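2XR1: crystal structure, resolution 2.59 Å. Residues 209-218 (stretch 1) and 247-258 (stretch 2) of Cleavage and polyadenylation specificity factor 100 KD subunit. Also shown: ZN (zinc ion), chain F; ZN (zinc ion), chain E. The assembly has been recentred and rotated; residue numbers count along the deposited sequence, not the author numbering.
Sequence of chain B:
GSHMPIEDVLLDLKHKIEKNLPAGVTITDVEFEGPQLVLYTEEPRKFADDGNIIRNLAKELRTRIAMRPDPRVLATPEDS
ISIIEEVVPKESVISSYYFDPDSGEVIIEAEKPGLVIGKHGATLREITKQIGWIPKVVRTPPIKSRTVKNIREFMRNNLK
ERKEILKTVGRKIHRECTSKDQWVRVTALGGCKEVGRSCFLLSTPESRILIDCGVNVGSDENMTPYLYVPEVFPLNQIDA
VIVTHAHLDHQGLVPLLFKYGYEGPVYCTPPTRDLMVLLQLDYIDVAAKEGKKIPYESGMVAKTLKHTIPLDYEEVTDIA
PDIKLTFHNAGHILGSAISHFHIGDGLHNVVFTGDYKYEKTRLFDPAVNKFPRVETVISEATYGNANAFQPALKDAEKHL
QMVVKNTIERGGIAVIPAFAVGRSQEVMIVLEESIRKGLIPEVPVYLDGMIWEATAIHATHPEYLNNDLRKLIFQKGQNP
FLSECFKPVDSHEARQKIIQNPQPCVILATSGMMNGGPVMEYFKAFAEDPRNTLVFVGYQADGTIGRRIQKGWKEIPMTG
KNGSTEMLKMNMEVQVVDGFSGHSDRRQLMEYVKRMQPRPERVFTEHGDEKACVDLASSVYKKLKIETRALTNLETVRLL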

# COMPACT_ATOMS: atom_id res chain seq x y z
N ILE B 209 -11.14 3.38 -4.82
CA ILE B 209 -12.42 3.51 -4.17
C ILE B 209 -12.11 3.39 -2.71
O ILE B 209 -11.38 2.52 -2.31
CB ILE B 209 -13.44 2.37 -4.60
CG1 ILE B 209 -13.62 2.35 -6.12
CG2 ILE B 209 -14.79 2.60 -4.04
CD1 ILE B 209 -13.94 3.73 -6.74
N LEU B 210 -12.70 4.29 -1.94
CA LEU B 210 -12.57 4.28 -0.50
C LEU B 210 -13.86 3.78 0.11
O LEU B 210 -14.90 4.37 -0.13
CB LEU B 210 -12.26 5.70 -0.02
CG LEU B 210 -11.33 5.93 1.15
CD1 LEU B 210 -9.97 5.28 1.00
CD2 LEU B 210 -11.23 7.42 1.26
N ILE B 211 -13.81 2.67 0.85
CA ILE B 211 -14.98 2.22 1.55
C ILE B 211 -14.86 2.64 3.02
O ILE B 211 -13.94 2.20 3.72
CB ILE B 211 -15.20 0.71 1.43
CG1 ILE B 211 -15.47 0.32 -0.03
CG2 ILE B 211 -16.41 0.27 2.30
CD1 ILE B 211 -14.26 -0.19 -0.86
N ASP B 212 -15.80 3.48 3.45
CA ASP B 212 -15.89 4.01 4.81
C ASP B 212 -14.71 4.94 5.17
O ASP B 212 -13.65 4.89 4.56
CB ASP B 212 -16.09 2.90 5.88
CG ASP B 212 -17.52 2.26 5.84
OD1 ASP B 212 -18.43 2.91 5.24
OD2 ASP B 212 -17.75 1.12 6.41
N CYS B 213 -14.96 5.83 6.12
CA CYS B 213 -13.94 6.60 6.73
C CYS B 213 -14.37 7.04 8.11
O CYS B 213 -14.83 8.16 8.26
CB CYS B 213 -13.65 7.79 5.87
SG CYS B 213 -12.13 8.54 6.40
N GLY B 214 -14.15 6.18 9.12
CA GLY B 214 -14.76 6.36 10.44
C GLY B 214 -13.97 7.11 11.46
O GLY B 214 -12.80 7.39 11.26
N VAL B 215 -14.61 7.45 12.58
CA VAL B 215 -13.92 7.96 13.75
C VAL B 215 -13.48 6.80 14.60
O VAL B 215 -14.04 5.73 14.49
CB VAL B 215 -14.82 8.86 14.65
CG1 VAL B 215 -15.24 10.09 13.92
CG2 VAL B 215 -16.04 8.08 15.12
N ASN B 216 -12.49 6.99 15.45
CA ASN B 216 -12.13 5.94 16.38
C ASN B 216 -13.19 5.80 17.49
O ASN B 216 -13.88 6.77 17.86
CB ASN B 216 -10.75 6.19 17.02
CG ASN B 216 -10.07 4.88 17.48
OD1 ASN B 216 -10.22 3.84 16.84
ND2 ASN B 216 -9.36 4.93 18.57
N VAL B 217 -13.27 4.58 18.00
CA VAL B 217 -14.07 4.19 19.15
C VAL B 217 -13.07 3.59 20.09
O VAL B 217 -12.39 2.64 19.72
CB VAL B 217 -15.09 3.06 18.76
CG1 VAL B 217 -15.76 2.46 20.00
CG2 VAL B 217 -16.14 3.58 17.79
N GLY B 218 -12.96 4.13 21.30
CA GLY B 218 -12.00 3.62 22.29
C GLY B 218 -11.42 4.69 23.19
O GLY B 218 -12.05 5.74 23.41
N HIS B 247 -23.33 4.79 10.95
CA HIS B 247 -22.61 4.86 12.22
C HIS B 247 -21.35 5.72 12.13
O HIS B 247 -20.62 5.67 11.15
CB HIS B 247 -22.29 3.47 12.75
CG HIS B 247 -23.42 2.79 13.43
ND1 HIS B 247 -23.57 1.42 13.43
CD2 HIS B 247 -24.44 3.28 14.17
CE1 HIS B 247 -24.64 1.10 14.13
NE2 HIS B 247 -25.19 2.21 14.59
N LEU B 248 -21.13 6.52 13.16
CA LEU B 248 -19.97 7.40 13.21
C LEU B 248 -18.66 6.68 12.91
O LEU B 248 -17.84 7.21 12.19
CB LEU B 248 -19.92 8.16 14.54
CG LEU B 248 -20.72 9.46 14.40
CD1 LEU B 248 -21.07 10.05 15.74
CD2 LEU B 248 -20.01 10.48 13.48
N ASP B 249 -18.51 5.44 13.41
CA ASP B 249 -17.28 4.68 13.22
C ASP B 249 -17.14 4.23 11.78
O ASP B 249 -16.26 3.46 11.51
CB ASP B 249 -17.20 3.47 14.21
CG ASP B 249 -18.29 2.37 13.95
OD1 ASP B 249 -19.49 2.72 13.99
OD2 ASP B 249 -17.98 1.16 13.73
N HIS B 250 -18.04 4.66 10.89
CA HIS B 250 -17.92 4.39 9.45
C HIS B 250 -18.02 5.60 8.47
O HIS B 250 -17.60 5.49 7.30
CB HIS B 250 -18.98 3.38 9.04
CG HIS B 250 -18.84 2.07 9.73
ND1 HIS B 250 -18.29 0.95 9.13
CD2 HIS B 250 -19.18 1.70 10.98
CE1 HIS B 250 -18.29 -0.04 10.00
NE2 HIS B 250 -18.81 0.38 11.14
N GLN B 251 -18.66 6.68 8.91
CA GLN B 251 -18.84 7.91 8.12
C GLN B 251 -18.25 9.15 8.81
O GLN B 251 -18.03 10.19 8.18
CB GLN B 251 -20.32 8.14 7.81
CG GLN B 251 -21.36 8.12 9.01
CD GLN B 251 -21.42 9.42 9.80
OE1 GLN B 251 -20.73 10.41 9.50
NE2 GLN B 251 -22.25 9.45 10.84
N GLY B 252 -17.97 9.05 10.09
CA GLY B 252 -17.66 10.24 10.87
C GLY B 252 -16.53 11.16 10.41
O GLY B 252 -16.52 12.32 10.75
N LEU B 253 -15.56 10.63 9.67
CA LEU B 253 -14.48 11.44 9.16
C LEU B 253 -14.56 11.65 7.65
O LEU B 253 -13.67 12.25 7.05
CB LEU B 253 -13.14 10.84 9.54
CG LEU B 253 -12.77 11.05 11.03
CD1 LEU B 253 -11.47 10.33 11.31
CD2 LEU B 253 -12.66 12.48 11.38
N VAL B 254 -15.67 11.26 7.03
CA VAL B 254 -15.83 11.57 5.64
C VAL B 254 -15.72 13.07 5.38
O VAL B 254 -15.15 13.46 4.37
CB VAL B 254 -17.14 11.02 5.08
CG1 VAL B 254 -17.45 11.64 3.65
CG2 VAL B 254 -17.06 9.51 5.04
N PRO B 255 -16.23 13.92 6.27
CA PRO B 255 -16.01 15.31 6.00
C PRO B 255 -14.56 15.74 6.10
O PRO B 255 -14.20 16.76 5.51
CB PRO B 255 -16.87 16.04 7.05
CG PRO B 255 -17.94 15.11 7.35
CD PRO B 255 -17.26 13.73 7.30
N LEU B 256 -13.71 15.02 6.83
CA LEU B 256 -12.30 15.38 6.91
C LEU B 256 -11.64 15.19 5.54
O LEU B 256 -10.75 15.94 5.17
CB LEU B 256 -11.59 14.49 7.94
CG LEU B 256 -10.17 14.82 8.38
CD1 LEU B 256 -10.05 16.22 8.90
CD2 LEU B 256 -9.75 13.87 9.42
N LEU B 257 -12.10 14.18 4.80
CA LEU B 257 -11.65 13.99 3.41
C LEU B 257 -11.87 15.25 2.60
O LEU B 257 -10.98 15.69 1.88
CB LEU B 257 -12.37 12.83 2.73
CG LEU B 257 -12.10 11.46 3.36
CD1 LEU B 257 -12.90 10.33 2.75
CD2 LEU B 257 -10.62 11.13 3.31
N PHE B 258 -13.03 15.86 2.75
CA PHE B 258 -13.31 17.10 2.03
C PHE B 258 -12.44 18.27 2.53
O PHE B 258 -11.95 19.09 1.75
CB PHE B 258 -14.80 17.40 2.07
CG PHE B 258 -15.60 16.51 1.19
CD1 PHE B 258 -15.71 16.76 -0.15
CD2 PHE B 258 -16.20 15.40 1.69
CE1 PHE B 258 -16.42 15.95 -0.95
CE2 PHE B 258 -16.92 14.57 0.86
CZ PHE B 258 -17.02 14.84 -0.45
ZN ZN F . -19.17 -0.45 13.07
ZN ZN E . -22.37 -0.09 12.83

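Four hydrogen bonds join the two stretches, and three of them run from backbone to backbone. Cys213 takes part in two: its N donates to His250 O (2.9 Å), and its O accepts from Leu253 N (2.9 Å), so the residue is held through both of its peptide groups. Two residues further on, Val215 N donates to Leu248 O at 3.3 Å, a longer bond but a nearly straight one, with an angle of 168° at the hydrogen. Leu248 O also accepts from Gly252 N within its own stretch (2.8 Å), so one carbonyl serves both the local fold and the contact. Leu253 N, at the N-cap position before the second helix, is free to bond across the interface, whereas Val254 N, 3.4 Å from Cys213 O, is poorly angled for that acceptor and instead bonds to Gln251 O (2.8 Å), closing a type I turn.

The fourth hydrogen bond links side chains and leads to the metal site. His250 ND1 donates to Asp212 OD2 (2.8 Å, 163°), with the carboxylate oxygen at the edge of the imidazole, near its plane. The other ring nitrogen, His250 NE2, binds the chain F zinc at 2.1 Å. Asp212 thus sits in the second shell of this zinc, bonded to a ligand and not to the ion. Asp249 OD2 binds the same zinc at 2.1 Å; its 2.8 Å separation from His250 NE2 reflects shared coordination, not a hydrogen bond. His247 ND1 binds the chain E zinc at 2.0 Å, but His247 makes no contact with stretch 1.

Close backbone packing centres on Gly214, whose CA lies 3.9 Å from His250 CA. Gly214 CA approaches Asp249 O at 3.4 Å in a CA-H...O contact with an angle of 160° at the hydrogen. An ideally placed CB on Gly214 would lie 2.0 Å from Asp249 O, so the absence of a side chain permits this approach. Gly252 is similarly confined: its ideal CB would fall 2.7 Å from Val215 CG1.

Apolar contacts fill the space around these polar links. The Val215 side chain packs against two leucines, with CG2 3.9 Å from Leu248 CB and CG1 3.9 Å from Leu253 CG. Cys213 packs its CB against Val254 CG2 (3.9 Å) and its SG against Leu253 CB (4.0 Å). Leu257 CD1 meets both Leu210 CD2 (3.7 Å) and Cys213 CB (4.1 Å), extending the apolar packing from Cys213 back to Leu210 in the strand.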